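Side-chain contacts in Sso-CP2 metallo-carboxypetidase (PDB 4MMO), which probably removes amino acids from the C-terminal end of peptides as a zinc-dependent carboxypeptidase of the M20 family: residues N44-K47 with P52-Y55; E26-L31 with N70-Q75; K14-A19 with D104-L109; E134-E137 with V142-E145. All blocks are in the same frame, centred on the assembly; numbering follows the deposited sequence.

Interaction 1: N44-K47 with P52-Y55; sequences NLEK and PVVY
Glu46 and Tyr55 meet across an antiparallel hairpin on a diagonal, Tyr55 lying two residues along from Val53, the direct partner of Glu46. Starting at the backbone, CB of Glu46 lies 3.8 Å from the carbonyl O of Val53 on strand 53-58. CG stands anti to the carbonyl carbon (chi1 -72°), and the chain then runs extended, which carries the carboxylate past Val53 to Tyr55. There Glu46 OE1 comes to 3.4 Å from Tyr55 CB, while its OE2 sits 4.0 Å from Tyr55 CD2. The carboxylate and ring planes are only 7° apart, yet the approach is oblique rather than a stack. OE2 has its polar mate in Lys154, with which it forms a salt bridge. On the same side of the sheet, ND2 of Asn44 comes to the edge of the Tyr55 ring, near its plane. The opposite side is apolar: Leu45 CD2 touches Val54 CG2 at 3.8 Å, and Leu45 goes on to pack against Ala28 of helix 24-39. Two hydrogen-bonded pairs flank Leu45 and Val54. In one, Glu46 N gives a nearly straight bond to Val53 O (2.8 Å); in the other, Asn44 N reaches Tyr55 O at 2.8 Å. With only the methyl of an alanine at Glu46, Lys154 is likely to lose its carboxylate mate. The chemistry is thus divided by sheet face: backbone bonds set the register, one face buries hydrocarbon against the helix, and the other sets a carboxylate, probably balanced by Lys154, beside the root of the tyrosine side chain.

Interaction 2: E26-L31 with N70-Q75; sequences ETANYL and NHYDVQ. With SO4 (sulfate ion), chain E.
Tyr72 is the middle residue of the His71-Tyr72-Asp73 turn at the zinc site, and its ring packs on helix 24-39, against Thr27, Ala28 and Leu31. Ala28 lies at the phenol end: its CB is 3.5 Å from Tyr72 OH and 3.7 Å from CZ, while its CA stands over one face of the ring, offset toward the rim. Nearer the root of the side chain, the Thr27 methyl CG2 comes obliquely to Tyr72 CD1 at 3.7 Å. Leu31 CD2 meets Tyr72 CB at 3.8 Å, so one turn of helix touches the tyrosine from base to hydroxyl. Thr27 can offer its methyl because CG2 lies anti to the backbone N, which turns OG1 back to hydrogen-bond Gly23 O, just ahead of the helix. Tyr72 CG takes the position between backbone N and carbonyl carbon (chi1 62°), sending the ring toward the helix while His71 leaves on the other side for the metal. OH is not left to the hydrocarbon, since it hydrogen-bonds Pro52 O. His71 is steadied within the turn by a bond from ND1 to Asp73 O, 2.9 Å long and in the ring plane, with NE2 binding zinc alongside Asp104 and Glu163. At the start of the helix, a sulfate probably taken from the crystallisation liquor accepts a bond from Glu26 N to its O2 (3.2 Å), together with the amides of Gly23 and Asp25. A histidine at the end of a central strand, followed two residues on by an aspartate, is the His-x-Asp signature of M20 zinc peptidases.

Interaction 3: K14-A19 with D104-L109; sequences KPSISA and DNKGTL
Lys106 stretches out from helix 102-121 and lays its last two atoms, CE and NZ, over the loop at Lys14 and Ser16. Beyond CG the chain is fully extended (chi4 176°), so the ammonium is delivered to the loop at the greatest reach the side chain has. Lys106 NZ ends 2.6 Å from the backbone O of Lys14, and Lys106 CE passes 3.4 Å from Ser16 OG. The bond from Lys106 NZ to Ser16 OG is weak at 3.2 Å. Ser16 OG stands between its backbone N and carbonyl carbon (chi1 45°), and it hydrogen-bonds the carbonyl O of Tyr72, which can only accept, while accepting weakly from the lysine. Phe11, on helix 3-12, supplies two further partners: its carbonyl O accepts a hydrogen bond from NZ, and its ring makes a cation-pi contact with Lys106. Helix 102-121 also carries the zinc ligand Asp104, joined to Asn105 by a cis peptide, and the Lys106 side chain lies about 9 Å from the metal. A buried lysine thus meets neutral oxygens and an aromatic ring; the positive charge is likely to be stabilised by these dipoles and the ring's electrons, and it ties the loop to the helix.

Interaction 4: E134-E137 with V142-E145; sequences EGEE and VNLE
Glu136 holds Asn143 with both carboxylate oxygens, a two-pronged grip on the residue just before helix 144-149. Glu136 OE1 accepts the backbone N of Asn143 at 3.0 Å, while Glu136 OE2 takes the side-chain ND2 of Asn143, also at 3.0 Å. Both donors come on the syn side, somewhat out of the carboxylate plane. The ND2 bond is nearly straight, and OE2 lies in the plane of the Asn143 amide, although the two flat groups are turned 43° against each other. Glu136 reaches this far because its CG stands anti to the carbonyl carbon (chi1 -61°) and the chain is extended beyond. Asn143 has the same first torsion, which folds its amide back beside its own N so that one carboxylate can meet both. OE2 has a second donor in His51 N. Were a leucine to stand in for Glu136, the backbone N and the side-chain ND2 of Asn143 would probably both be left without these acceptors, and the side-chain amide could turn. Glu134 behaves differently: its CG lies between the backbone N and the carbonyl carbon (chi1 74°), and the side chain crosses that of Leu144 at about a right angle, with Glu134 OE2 3.7 Å from Leu144 CD2. That oxygen is hydrogen-bonded to Ser141 and to Tyr69 OH, and the leucine methyl packs beside it; Glu134 OE1 takes a weak bond from Glu136 N, 3.3 Å long. The turn therefore links the end of strand 128-134 to the start of helix 144-149, with Leu144 touching Tyr69 of strand 65-71 and Leu385 of helix 383-389.

The four contacts form a connected set beside the zinc site. Interactions 2 and 3 are closest, their centres about 6 Å apart, and are bolted together by Asn70 ND2 to Asn105 OD1 (2.9 Å) and Ser18 OG to Asp73 OD2 (2.9 Å); they hold the zinc ligands His71 and Asp104. Interaction 1 joins interaction 2 where Tyr72 OH stands 2.6 Å from Pro52 O. Interaction 4 is tied to interaction 2 through Tyr72 N and Glu134 O, 3.0 Å apart, and contains Glu137, which binds zinc in a structure of this protein though not in this chain. Interactions 1 and 3 do not touch.

Interaction 1: N44-K47 with P52-Y55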
loop_
_atom_site.group_PDB
_atom_site.type_symbol
_atom_site.label_atom_id
_atom_site.label_comp_id
_atom_site.label_asym_id
_atom_site.label_seq_id
_atom_site.Cartn_x
_atom_site.Cartn_y
_atom_site.Cartn_z
ATOM N N ASN A 44 7.153 -42.270 7.121
ATOM C CA ASN A 44 6.359 -42.158 5.901
ATOM C C ASN A 44 6.155 -40.719 5.444
ATOM O O ASN A 44 5.797 -39.851 6.240
ATOM C CB ASN A 44 4.992 -42.811 6.111
ATOM C CG ASN A 44 5.099 -44.244 6.590
ATOM O OD1 ASN A 44 5.355 -45.154 5.802
ATOM N ND2 ASN A 44 4.901 -44.454 7.889
ATOM N N LEU A 45 6.396 -40.474 4.159
ATOM C CA LEU A 45 5.939 -39.249 3.517
ATOM C C LEU A 45 4.487 -39.450 3.135
ATOM O O LEU A 45 4.170 -40.290 2.291
ATOM C CB LEU A 45 6.748 -38.933 2.260
ATOM C CG LEU A 45 8.115 -38.269 2.406
ATOM C CD1 LEU A 45 8.698 -38.013 1.031
ATOM C CD2 LEU A 45 8.019 -36.972 3.183
ATOM N N GLU A 46 3.608 -38.682 3.765
ATOM C CA GLU A 46 2.181 -38.774 3.498
ATOM C C GLU A 46 1.720 -37.544 2.734
ATOM O O GLU A 46 2.080 -36.414 3.068
ATOM C CB GLU A 46 1.414 -38.956 4.805
ATOM C CG GLU A 46 1.623 -40.344 5.396
ATOM C CD GLU A 46 1.091 -40.482 6.802
ATOM O OE1 GLU A 46 0.896 -39.449 7.472
ATOM O OE2 GLU A 46 0.871 -41.630 7.238
ATOM N N LYS A 47 0.938 -37.784 1.689
ATOM C CA LYS A 47 0.549 -36.732 0.764
ATOM C C LYS A 47 -0.596 -35.895 1.312
ATOM O O LYS A 47 -1.446 -36.385 2.058
ATOM C CB LYS A 47 0.145 -37.341 -0.580
ATOM N N PRO A 52 4.036 -32.159 1.720
ATOM C CA PRO A 52 3.829 -33.460 2.360
ATOM C C PRO A 52 4.104 -33.437 3.860
ATOM O O PRO A 52 4.765 -32.529 4.363
ATOM C CB PRO A 52 4.851 -34.351 1.658
ATOM C CG PRO A 52 5.974 -33.429 1.350
ATOM C CD PRO A 52 5.350 -32.082 1.060
ATOM N N VAL A 53 3.593 -34.450 4.551
ATOM C CA VAL A 53 3.777 -34.601 5.987
ATOM C C VAL A 53 4.654 -35.818 6.259
ATOM O O VAL A 53 4.454 -36.880 5.667
ATOM C CB VAL A 53 2.406 -34.774 6.692
ATOM C CG1 VAL A 53 2.563 -35.322 8.100
ATOM C CG2 VAL A 53 1.662 -33.450 6.727
ATOM N N VAL A 54 5.629 -35.660 7.148
ATOM C CA VAL A 54 6.433 -36.791 7.598
ATOM C C VAL A 54 5.830 -37.355 8.876
ATOM O O VAL A 54 5.633 -36.631 9.851
ATOM C CB VAL A 54 7.889 -36.392 7.880
ATOM C CG1 VAL A 54 8.715 -37.631 8.212
ATOM C CG2 VAL A 54 8.484 -35.658 6.693
ATOM N N TYR A 55 5.543 -38.652 8.859
ATOM C CA TYR A 55 4.951 -39.328 9.997
ATOM C C TYR A 55 5.774 -40.546 10.391
ATOM O O TYR A 55 6.345 -41.222 9.538
ATOM C CB TYR A 55 3.515 -39.755 9.688
ATOM C CG TYR A 55 2.878 -40.541 10.808
ATOM C CD1 TYR A 55 2.351 -39.897 11.919
ATOM C CD2 TYR A 55 2.814 -41.927 10.762
ATOM C CE1 TYR A 55 1.770 -40.608 12.948
ATOM C CE2 TYR A 55 2.235 -42.650 11.790
ATOM C CZ TYR A 55 1.716 -41.984 12.883
ATOM O OH TYR A 55 1.137 -42.691 13.916
#

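Interaction 2: E26-L31 with N70-Q75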
loop_
_atom_site.group_PDB
_atom_site.type_symbol
_atom_site.label_atom_id
_atom_site.label_comp_id
_atom_site.label_asym_id
_atom_site.label_seq_id
_atom_site.Cartn_x
_atom_site.Cartn_y
_atom_site.Cartn_z
ATOM N N GLU A 26 12.634 -31.938 -1.021
ATOM C CA GLU A 26 13.930 -32.504 -0.653
ATOM C C GLU A 26 14.047 -32.623 0.863
ATOM O O GLU A 26 14.461 -33.656 1.386
ATOM C CB GLU A 26 15.071 -31.637 -1.190
ATOM N N THR A 27 13.676 -31.552 1.557
ATOM C CA THR A 27 13.761 -31.510 3.009
ATOM C C THR A 27 12.894 -32.592 3.638
ATOM O O THR A 27 13.348 -33.315 4.520
ATOM C CB THR A 27 13.348 -30.134 3.538
ATOM O OG1 THR A 27 14.205 -29.138 2.968
ATOM C CG2 THR A 27 13.447 -30.081 5.068
ATOM N N ALA A 28 11.654 -32.711 3.171
ATOM C CA ALA A 28 10.740 -33.728 3.680
ATOM C C ALA A 28 11.304 -35.130 3.479
ATOM O O ALA A 28 11.140 -35.999 4.333
ATOM C CB ALA A 28 9.381 -33.604 3.009
ATOM N N ASN A 29 11.969 -35.349 2.350
ATOM C CA ASN A 29 12.551 -36.654 2.056
ATOM C C ASN A 29 13.772 -36.939 2.915
ATOM O O ASN A 29 13.957 -38.055 3.391
ATOM C CB ASN A 29 12.924 -36.761 0.576
ATOM C CG ASN A 29 11.877 -37.499 -0.232
ATOM O OD1 ASN A 29 11.692 -38.705 -0.069
ATOM N ND2 ASN A 29 11.184 -36.777 -1.106
ATOM N N TYR A 30 14.613 -35.925 3.091
ATOM C CA TYR A 30 15.770 -36.036 3.959
ATOM C C TYR A 30 15.291 -36.329 5.377
ATOM O O TYR A 30 15.820 -37.210 6.058
ATOM C CB TYR A 30 16.577 -34.737 3.931
ATOM C CG TYR A 30 17.545 -34.592 5.083
ATOM C CD1 TYR A 30 18.825 -35.123 5.011
ATOM C CD2 TYR A 30 17.176 -33.922 6.245
ATOM C CE1 TYR A 30 19.713 -34.990 6.063
ATOM C CE2 TYR A 30 18.057 -33.788 7.304
ATOM C CZ TYR A 30 19.323 -34.326 7.208
ATOM O OH TYR A 30 20.202 -34.192 8.256
ATOM N N LEU A 31 14.271 -35.594 5.809
ATOM C CA LEU A 31 13.763 -35.731 7.168
ATOM C C LEU A 31 13.218 -37.136 7.382
ATOM O O LEU A 31 13.518 -37.769 8.391
ATOM C CB LEU A 31 12.692 -34.676 7.461
ATOM C CG LEU A 31 12.209 -34.566 8.913
ATOM C CD1 LEU A 31 13.368 -34.356 9.896
ATOM C CD2 LEU A 31 11.202 -33.431 9.032
ATOM N N ASN A 70 6.087 -30.813 14.952
ATOM C CA ASN A 70 7.072 -29.816 14.544
ATOM C C ASN A 70 6.852 -29.490 13.069
ATOM O O ASN A 70 6.057 -30.147 12.407
ATOM C CB ASN A 70 8.496 -30.325 14.772
ATOM C CG ASN A 70 8.877 -30.365 16.242
ATOM O OD1 ASN A 70 8.937 -31.432 16.850
ATOM N ND2 ASN A 70 9.150 -29.199 16.814
ATOM N N HIS A 71 7.537 -28.477 12.553
ATOM C CA HIS A 71 7.434 -28.159 11.129
ATOM C C HIS A 71 8.807 -27.938 10.518
ATOM O O HIS A 71 9.654 -27.259 11.101
ATOM C CB HIS A 71 6.525 -26.952 10.893
ATOM C CG HIS A 71 7.026 -25.681 11.506
ATOM N ND1 HIS A 71 7.965 -24.883 10.901
ATOM C CD2 HIS A 71 6.701 -25.075 12.673
ATOM C CE1 HIS A 71 8.203 -23.828 11.670
ATOM N NE2 HIS A 71 7.450 -23.924 12.747
ATOM N N TYR A 72 9.020 -28.532 9.344
ATOM C CA TYR A 72 10.318 -28.475 8.678
ATOM C C TYR A 72 10.439 -27.289 7.723
ATOM O O TYR A 72 11.528 -26.993 7.237
ATOM C CB TYR A 72 10.613 -29.790 7.945
ATOM C CG TYR A 72 9.637 -30.145 6.845
ATOM C CD1 TYR A 72 9.826 -29.691 5.541
ATOM C CD2 TYR A 72 8.540 -30.953 7.101
ATOM C CE1 TYR A 72 8.939 -30.021 4.533
ATOM C CE2 TYR A 72 7.647 -31.292 6.101
ATOM C CZ TYR A 72 7.850 -30.821 4.818
ATOM O OH TYR A 72 6.960 -31.159 3.824
ATOM N N ASP A 73 9.331 -26.603 7.465
ATOM C CA ASP A 73 9.364 -25.424 6.607
ATOM C C ASP A 73 9.814 -24.209 7.400
ATOM O O ASP A 73 9.613 -24.145 8.612
ATOM C CB ASP A 73 7.996 -25.158 5.966
ATOM C CG ASP A 73 6.917 -24.834 6.991
ATOM O OD1 ASP A 73 6.762 -25.613 7.949
ATOM O OD2 ASP A 73 6.228 -23.802 6.842
ATOM N N VAL A 74 10.415 -23.248 6.702
ATOM C CA VAL A 74 10.941 -22.034 7.320
ATOM C C VAL A 74 10.424 -20.782 6.621
ATOM O O VAL A 74 9.857 -20.857 5.530
ATOM C CB VAL A 74 12.478 -22.012 7.269
ATOM C CG1 VAL A 74 13.048 -23.152 8.094
ATOM C CG2 VAL A 74 12.972 -22.098 5.815
ATOM N N GLN A 75 10.636 -19.632 7.252
ATOM C CA GLN A 75 10.240 -18.353 6.677
ATOM C C GLN A 75 11.155 -17.984 5.509
ATOM O O GLN A 75 12.288 -18.467 5.431
ATOM C CB GLN A 75 10.312 -17.255 7.738
ATOM C CG GLN A 75 9.141 -17.240 8.714
ATOM C CD GLN A 75 8.037 -16.281 8.300
ATOM O OE1 GLN A 75 8.302 -15.155 7.879
ATOM N NE2 GLN A 75 6.792 -16.725 8.422
HETATM S S SO4 E . 11.312 -28.952 -4.040
HETATM O O1 SO4 E . 10.978 -29.354 -5.405
HETATM O O2 SO4 E . 12.247 -29.917 -3.463
HETATM O O3 SO4 E . 11.932 -27.627 -4.058
HETATM O O4 SO4 E . 10.090 -28.907 -3.237
#

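Interaction 3: K14-A19 with D104-L109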
loop_
_atom_site.group_PDB
_atom_site.type_symbol
_atom_site.label_atom_id
_atom_site.label_comp_id
_atom_site.label_asym_id
_atom_site.label_seq_id
_atom_site.Cartn_x
_atom_site.Cartn_y
_atom_site.Cartn_z
ATOM N N LYS A 14 19.645 -27.262 4.164
ATOM C CA LYS A 14 18.606 -27.518 3.177
ATOM C C LYS A 14 17.517 -26.457 3.264
ATOM O O LYS A 14 16.818 -26.371 4.272
ATOM C CB LYS A 14 17.993 -28.900 3.375
ATOM C CG LYS A 14 19.007 -30.028 3.362
ATOM C CD LYS A 14 18.380 -31.335 2.910
ATOM C CE LYS A 14 19.372 -32.482 3.000
ATOM N NZ LYS A 14 20.648 -32.187 2.289
ATOM N N PRO A 15 17.372 -25.633 2.213
ATOM C CA PRO A 15 16.271 -24.671 2.269
ATOM C C PRO A 15 14.923 -25.368 2.159
ATOM O O PRO A 15 14.829 -26.477 1.636
ATOM C CB PRO A 15 16.532 -23.757 1.067
ATOM C CG PRO A 15 17.357 -24.561 0.142
ATOM C CD PRO A 15 18.189 -25.468 0.998
ATOM N N SER A 16 13.887 -24.716 2.669
ATOM C CA SER A 16 12.561 -25.303 2.727
ATOM C C SER A 16 11.571 -24.184 2.972
ATOM O O SER A 16 10.777 -24.223 3.911
ATOM C CB SER A 16 12.487 -26.349 3.842
ATOM O OG SER A 16 13.082 -25.858 5.026
ATOM N N ILE A 17 11.641 -23.168 2.123
ATOM C CA ILE A 17 10.733 -22.043 2.215
ATOM C C ILE A 17 9.389 -22.482 1.659
ATOM O O ILE A 17 9.268 -22.788 0.478
ATOM C CB ILE A 17 11.276 -20.829 1.452
ATOM C CG1 ILE A 17 12.699 -20.511 1.927
ATOM C CG2 ILE A 17 10.360 -19.631 1.649
ATOM C CD1 ILE A 17 13.396 -19.424 1.137
ATOM N N SER A 18 8.383 -22.542 2.526
ATOM C CA SER A 18 7.057 -22.994 2.124
ATOM C C SER A 18 6.328 -21.916 1.329
ATOM O O SER A 18 5.436 -22.219 0.537
ATOM C CB SER A 18 6.233 -23.383 3.354
ATOM O OG SER A 18 6.246 -22.346 4.318
ATOM N N ALA A 19 6.709 -20.661 1.542
ATOM C CA ALA A 19 6.086 -19.539 0.846
ATOM C C ALA A 19 6.270 -19.652 -0.665
ATOM O O ALA A 19 5.375 -19.298 -1.429
ATOM C CB ALA A 19 6.661 -18.227 1.345
ATOM N N ASP A 104 13.253 -21.414 14.651
ATOM C CA ASP A 104 11.906 -21.750 14.194
ATOM C C ASP A 104 12.008 -22.484 12.857
ATOM O O ASP A 104 12.074 -21.824 11.824
ATOM C CB ASP A 104 11.100 -20.451 14.023
ATOM C CG ASP A 104 9.689 -20.681 13.484
ATOM O OD1 ASP A 104 9.185 -21.822 13.537
ATOM O OD2 ASP A 104 9.071 -19.700 13.013
ATOM N N ASN A 105 12.009 -23.822 12.833
ATOM C CA ASN A 105 11.747 -24.699 13.978
ATOM C C ASN A 105 12.611 -25.967 13.887
ATOM O O ASN A 105 12.295 -26.994 14.488
ATOM C CB ASN A 105 10.252 -25.060 13.985
ATOM C CG ASN A 105 9.841 -25.945 15.158
ATOM O OD1 ASN A 105 9.180 -26.970 14.966
ATOM N ND2 ASN A 105 10.227 -25.556 16.374
ATOM N N LYS A 106 13.711 -25.896 13.138
ATOM C CA LYS A 106 14.525 -27.087 12.870
ATOM C C LYS A 106 15.398 -27.535 14.044
ATOM O O LYS A 106 15.556 -28.732 14.278
ATOM C CB LYS A 106 15.417 -26.868 11.647
ATOM C CG LYS A 106 14.651 -26.723 10.343
ATOM C CD LYS A 106 15.605 -26.644 9.167
ATOM C CE LYS A 106 14.860 -26.547 7.836
ATOM N NZ LYS A 106 15.801 -26.369 6.700
ATOM N N GLY A 107 15.997 -26.578 14.745
ATOM C CA GLY A 107 16.830 -26.891 15.894
ATOM C C GLY A 107 16.039 -27.643 16.954
ATOM O O GLY A 107 16.469 -28.685 17.452
ATOM N N THR A 108 14.863 -27.119 17.281
ATOM C CA THR A 108 13.988 -27.748 18.268
ATOM C C THR A 108 13.495 -29.097 17.757
ATOM O O THR A 108 13.360 -30.047 18.524
ATOM C CB THR A 108 12.781 -26.851 18.592
ATOM O OG1 THR A 108 13.245 -25.574 19.041
ATOM C CG2 THR A 108 11.899 -27.480 19.673
ATOM N N LEU A 109 13.242 -29.179 16.456
ATOM C CA LEU A 109 12.750 -30.415 15.854
ATOM C C LEU A 109 13.795 -31.509 15.991
ATOM O O LEU A 109 13.472 -32.656 16.307
ATOM C CB LEU A 109 12.402 -30.191 14.376
ATOM C CG LEU A 109 11.760 -31.329 13.571
ATOM C CD1 LEU A 109 11.092 -30.750 12.328
ATOM C CD2 LEU A 109 12.751 -32.405 13.138
#

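Interaction 4: E134-E137 with V142-E145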
loop_
_atom_site.group_PDB
_atom_site.type_symbol
_atom_site.label_atom_id
_atom_site.label_comp_id
_atom_site.label_asym_id
_atom_site.label_seq_id
_atom_site.Cartn_x
_atom_site.Cartn_y
_atom_site.Cartn_z
ATOM N N GLU A 134 4.963 -31.211 9.617
ATOM C CA GLU A 134 4.342 -30.601 8.439
ATOM C C GLU A 134 5.283 -29.603 7.767
ATOM O O GLU A 134 6.314 -29.227 8.331
ATOM C CB GLU A 134 3.020 -29.912 8.800
ATOM C CG GLU A 134 3.156 -28.586 9.562
ATOM C CD GLU A 134 2.002 -27.631 9.290
ATOM O OE1 GLU A 134 1.525 -27.575 8.136
ATOM O OE2 GLU A 134 1.569 -26.934 10.233
ATOM N N GLY A 135 4.903 -29.163 6.569
ATOM C CA GLY A 135 5.721 -28.256 5.783
ATOM C C GLY A 135 5.012 -26.969 5.399
ATOM O O GLY A 135 5.460 -26.274 4.488
ATOM N N GLU A 136 3.923 -26.640 6.094
ATOM C CA GLU A 136 3.114 -25.463 5.763
ATOM C C GLU A 136 2.821 -24.562 6.962
ATOM O O GLU A 136 1.941 -23.701 6.892
ATOM C CB GLU A 136 1.779 -25.899 5.153
ATOM C CG GLU A 136 1.903 -26.689 3.866
ATOM C CD GLU A 136 0.557 -27.143 3.331
ATOM O OE1 GLU A 136 -0.382 -27.318 4.137
ATOM O OE2 GLU A 136 0.437 -27.327 2.101
ATOM N N GLU A 137 3.540 -24.756 8.062
ATOM C CA GLU A 137 3.270 -23.986 9.273
ATOM C C GLU A 137 3.442 -22.489 9.032
ATOM O O GLU A 137 2.680 -21.676 9.558
ATOM C CB GLU A 137 4.178 -24.438 10.417
ATOM C CG GLU A 137 3.707 -23.973 11.796
ATOM C CD GLU A 137 4.113 -22.550 12.131
ATOM O OE1 GLU A 137 5.138 -22.069 11.602
ATOM O OE2 GLU A 137 3.402 -21.911 12.936
ATOM N N VAL A 142 -2.413 -24.609 5.791
ATOM C CA VAL A 142 -3.646 -24.627 5.005
ATOM C C VAL A 142 -4.200 -26.033 4.804
ATOM O O VAL A 142 -5.399 -26.258 4.969
ATOM C CB VAL A 142 -3.432 -23.969 3.621
ATOM C CG1 VAL A 142 -4.705 -24.034 2.780
ATOM C CG2 VAL A 142 -2.993 -22.527 3.788
ATOM N N ASN A 143 -3.330 -26.976 4.458
ATOM C CA ASN A 143 -3.765 -28.331 4.137
ATOM C C ASN A 143 -3.589 -29.347 5.265
ATOM O O ASN A 143 -3.717 -30.547 5.035
ATOM C CB ASN A 143 -3.045 -28.821 2.880
ATOM C CG ASN A 143 -3.383 -27.985 1.665
ATOM O OD1 ASN A 143 -4.535 -27.941 1.234
ATOM N ND2 ASN A 143 -2.383 -27.310 1.107
ATOM N N LEU A 144 -3.313 -28.879 6.482
ATOM C CA LEU A 144 -3.028 -29.798 7.584
ATOM C C LEU A 144 -4.291 -30.427 8.165
ATOM O O LEU A 144 -4.282 -31.593 8.562
ATOM C CB LEU A 144 -2.248 -29.101 8.703
ATOM C CG LEU A 144 -1.905 -30.001 9.895
ATOM C CD1 LEU A 144 -1.044 -31.176 9.458
ATOM C CD2 LEU A 144 -1.213 -29.214 10.998
ATOM N N GLU A 145 -5.372 -29.655 8.229
ATOM C CA GLU A 145 -6.611 -30.150 8.821
ATOM C C GLU A 145 -7.176 -31.318 8.022
ATOM O O GLU A 145 -7.581 -32.325 8.598
ATOM C CB GLU A 145 -7.652 -29.037 8.926
ATOM C CG GLU A 145 -8.957 -29.491 9.567
ATOM C CD GLU A 145 -9.943 -28.359 9.763
ATOM O OE1 GLU A 145 -9.595 -27.201 9.452
ATOM O OE2 GLU A 145 -11.070 -28.631 10.231
#